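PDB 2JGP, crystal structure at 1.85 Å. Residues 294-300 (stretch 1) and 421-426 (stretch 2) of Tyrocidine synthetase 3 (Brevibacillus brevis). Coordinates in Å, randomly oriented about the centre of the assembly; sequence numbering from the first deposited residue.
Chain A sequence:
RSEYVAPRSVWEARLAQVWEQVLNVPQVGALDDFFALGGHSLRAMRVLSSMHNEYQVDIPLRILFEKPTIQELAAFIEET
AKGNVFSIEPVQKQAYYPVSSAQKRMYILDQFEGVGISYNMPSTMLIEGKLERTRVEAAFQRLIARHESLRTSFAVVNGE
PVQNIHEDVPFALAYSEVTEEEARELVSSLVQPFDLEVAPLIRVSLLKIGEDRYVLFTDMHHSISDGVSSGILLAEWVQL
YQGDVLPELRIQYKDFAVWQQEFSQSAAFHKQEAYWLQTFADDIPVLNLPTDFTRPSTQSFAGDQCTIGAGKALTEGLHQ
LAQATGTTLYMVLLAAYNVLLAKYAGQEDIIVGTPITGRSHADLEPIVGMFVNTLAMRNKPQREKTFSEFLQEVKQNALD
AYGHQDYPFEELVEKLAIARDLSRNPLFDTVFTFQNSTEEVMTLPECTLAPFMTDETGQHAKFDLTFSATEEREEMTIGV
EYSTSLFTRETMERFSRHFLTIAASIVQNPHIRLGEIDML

Stretch 1, residues 294-300: TRPSTQS
Stretch 2 (421-426) DLSRNP

Two loop segments of one chain, distant in sequence, meet here. Neither contains regular helix or strand. Stretch 1 is mostly extended: Arg295 (phi/psi -66/127), Pro296 (-62/152), Thr298 (-122/145) and Gln299 (-62/139) share this character, and Ser297 (-75/-16) puts a kink between them. Stretch 2 begins with a type I beta turn from Asp421 to Arg424. Asp421 has a positive phi (79/124). Leu422 (-74/-19) and Ser423 (-83/-4) occupy the turn's middle positions. Arg424 (-148/177) and Asn425 (-105/155) then run extended. The turn closes with a weak bond from Arg424 N to Asp421 O, 3.4 Å.

The register is set by Gln299 and Ser423, whose CA atoms lie 4.2 Å apart. The contact buries 421 Å² in total, counting both sides.

Asp421 folds back over its own turn. With chi1 -166° (t) and chi2 -21°, its OD1 accepts from Ser423 N at 2.8 Å and from Ser423 OG at 2.6 Å. The p rotamer of Ser423 (chi1 64°) places the hydroxyl for this bond. The carboxylate thus holds the turn from within stretch 2.

Ser423 is buried and touches several residues of stretch 1. Its CB lies 3.1 Å from Pro296 O, a close backbone-to-methylene contact. Its OG is 3.5 Å from Arg295 CD. The only backbone-to-backbone hydrogen bond between the stretches is Gln299 N to Leu422 O, 3.1 Å. It is weak, because the angle at the hydrogen is just 124°. Leu422 (chi1 -153°, t; chi2 60°, p) adds a looser contact, with its CB 4.3 Å from Ser297 O. The side chains of Ser297 (t) and Thr298 (p) start away from stretch 2, so the backbone of these two residues makes the closest contacts.

The CA-to-CB bond of Arg295 points toward stretch 2. Its chi1 and chi2 are both t (180°, -178°), which extends the chain; chi3 -66° (m) and chi4 -82° then turn the guanidinium. NH1 donates a weak bond to Ser423 O at 3.4 Å, 141°, near the guanidinium plane.

Arg424 starts sideways, but its end comes nearer. Its angles are chi1 35° (p), chi2 -145° (off), chi3 -43° (m) and chi4 160°. NH1 lies over one face of the Arg295 guanidinium, 3.0 Å from Arg295 NE and 3.5 Å from Arg295 NH2. All are donors, so these are not hydrogen bonds but like charges held close. Both guanidinium groups also have hydrogen-bond partners elsewhere in the structure.

Gln299 starts sideways with chi1 -179° (t), chi2 146° (off) and chi3 18°. This carries its amide to Asn425, whose side chain (chi1 -73°, m; chi2 -79°) starts sideways and ends nearer. Gln299 NE2 and Asn425 ND2 are 3.3 Å apart; both are donors and do not bond. Gln299 OE1 lies 4.0 Å from Arg424 O, a contact between two acceptors.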

# COMPACT_ATOMS: atom_id res chain seq x y z
N THR A 294 -15.59 -22.07 -15.52
CA THR A 294 -14.45 -21.94 -16.42
C THR A 294 -13.99 -20.49 -16.46
O THR A 294 -14.81 -19.57 -16.44
CB THR A 294 -14.82 -22.40 -17.85
OG1 THR A 294 -15.26 -23.76 -17.82
CG2 THR A 294 -13.63 -22.27 -18.80
N ARG A 295 -12.68 -20.28 -16.48
CA ARG A 295 -12.13 -18.94 -16.54
C ARG A 295 -12.50 -18.30 -17.89
O ARG A 295 -12.27 -18.90 -18.94
CB ARG A 295 -10.61 -18.97 -16.37
CG ARG A 295 -9.95 -17.60 -16.42
CD ARG A 295 -8.44 -17.72 -16.30
NE ARG A 295 -8.07 -18.23 -14.99
CZ ARG A 295 -7.96 -17.48 -13.89
NH1 ARG A 295 -8.17 -16.17 -13.93
NH2 ARG A 295 -7.63 -18.05 -12.75
N PRO A 296 -13.11 -17.10 -17.86
CA PRO A 296 -13.43 -16.41 -19.11
C PRO A 296 -12.17 -16.07 -19.90
O PRO A 296 -11.10 -15.89 -19.31
CB PRO A 296 -14.11 -15.12 -18.63
CG PRO A 296 -14.52 -15.36 -17.26
CD PRO A 296 -13.55 -16.32 -16.68
N SER A 297 -12.29 -15.98 -21.22
CA SER A 297 -11.13 -15.66 -22.07
C SER A 297 -10.74 -14.19 -22.00
O SER A 297 -9.64 -13.82 -22.43
CB SER A 297 -11.39 -16.06 -23.51
OG SER A 297 -10.20 -15.93 -24.27
N THR A 298 -11.64 -13.35 -21.49
CA THR A 298 -11.34 -11.95 -21.22
C THR A 298 -11.61 -11.72 -19.74
O THR A 298 -12.53 -12.32 -19.18
CB THR A 298 -12.22 -11.00 -22.05
OG1 THR A 298 -13.56 -11.00 -21.55
CG2 THR A 298 -12.24 -11.42 -23.52
N GLN A 299 -10.83 -10.86 -19.09
CA GLN A 299 -11.02 -10.66 -17.67
C GLN A 299 -12.41 -10.10 -17.36
O GLN A 299 -12.94 -9.27 -18.10
CB GLN A 299 -9.93 -9.77 -17.06
CG GLN A 299 -10.13 -9.57 -15.56
CD GLN A 299 -8.83 -9.45 -14.79
OE1 GLN A 299 -7.77 -9.18 -15.35
NE2 GLN A 299 -8.92 -9.65 -13.48
N SER A 300 -12.99 -10.64 -16.30
CA SER A 300 -14.28 -10.24 -15.79
C SER A 300 -14.02 -9.52 -14.48
O SER A 300 -13.26 -10.01 -13.65
CB SER A 300 -15.14 -11.49 -15.56
OG SER A 300 -16.41 -11.16 -15.03
N ASP A 421 -1.53 -12.82 -20.66
CA ASP A 421 -2.90 -13.35 -20.64
C ASP A 421 -3.92 -12.27 -20.23
O ASP A 421 -3.81 -11.67 -19.16
CB ASP A 421 -3.00 -14.57 -19.71
CG ASP A 421 -4.29 -15.35 -19.89
OD1 ASP A 421 -5.27 -14.80 -20.42
OD2 ASP A 421 -4.31 -16.53 -19.48
N LEU A 422 -4.91 -12.03 -21.09
CA LEU A 422 -5.96 -11.03 -20.84
C LEU A 422 -6.97 -11.49 -19.77
O LEU A 422 -7.69 -10.67 -19.20
CB LEU A 422 -6.70 -10.72 -22.16
CG LEU A 422 -7.38 -9.35 -22.34
CD1 LEU A 422 -6.37 -8.21 -22.23
CD2 LEU A 422 -8.10 -9.28 -23.68
N SER A 423 -7.00 -12.79 -19.50
CA SER A 423 -7.90 -13.35 -18.49
C SER A 423 -7.32 -13.26 -17.07
O SER A 423 -7.99 -13.62 -16.10
CB SER A 423 -8.22 -14.82 -18.81
OG SER A 423 -7.06 -15.63 -18.75
N ARG A 424 -6.09 -12.79 -16.95
CA ARG A 424 -5.44 -12.70 -15.64
C ARG A 424 -4.48 -11.51 -15.57
O ARG A 424 -4.32 -10.77 -16.54
CB ARG A 424 -4.75 -14.03 -15.29
CG ARG A 424 -4.13 -14.79 -16.45
CD ARG A 424 -4.27 -16.29 -16.26
NE ARG A 424 -3.98 -16.67 -14.88
CZ ARG A 424 -4.37 -17.80 -14.30
NH1 ARG A 424 -5.06 -18.72 -14.96
NH2 ARG A 424 -4.05 -18.02 -13.03
N ASN A 425 -3.88 -11.31 -14.40
CA ASN A 425 -3.04 -10.14 -14.15
C ASN A 425 -1.56 -10.50 -14.15
O ASN A 425 -1.20 -11.64 -13.90
CB ASN A 425 -3.44 -9.49 -12.83
CG ASN A 425 -4.76 -8.75 -12.93
OD1 ASN A 425 -4.81 -7.63 -13.44
ND2 ASN A 425 -5.83 -9.38 -12.46
N PRO A 426 -0.70 -9.51 -14.45
CA PRO A 426 0.73 -9.79 -14.50
C PRO A 426 1.29 -10.15 -13.12
O PRO A 426 0.95 -9.51 -12.12
CB PRO A 426 1.34 -8.49 -15.06
CG PRO A 426 0.34 -7.44 -14.79
CD PRO A 426 -1.00 -8.10 -14.75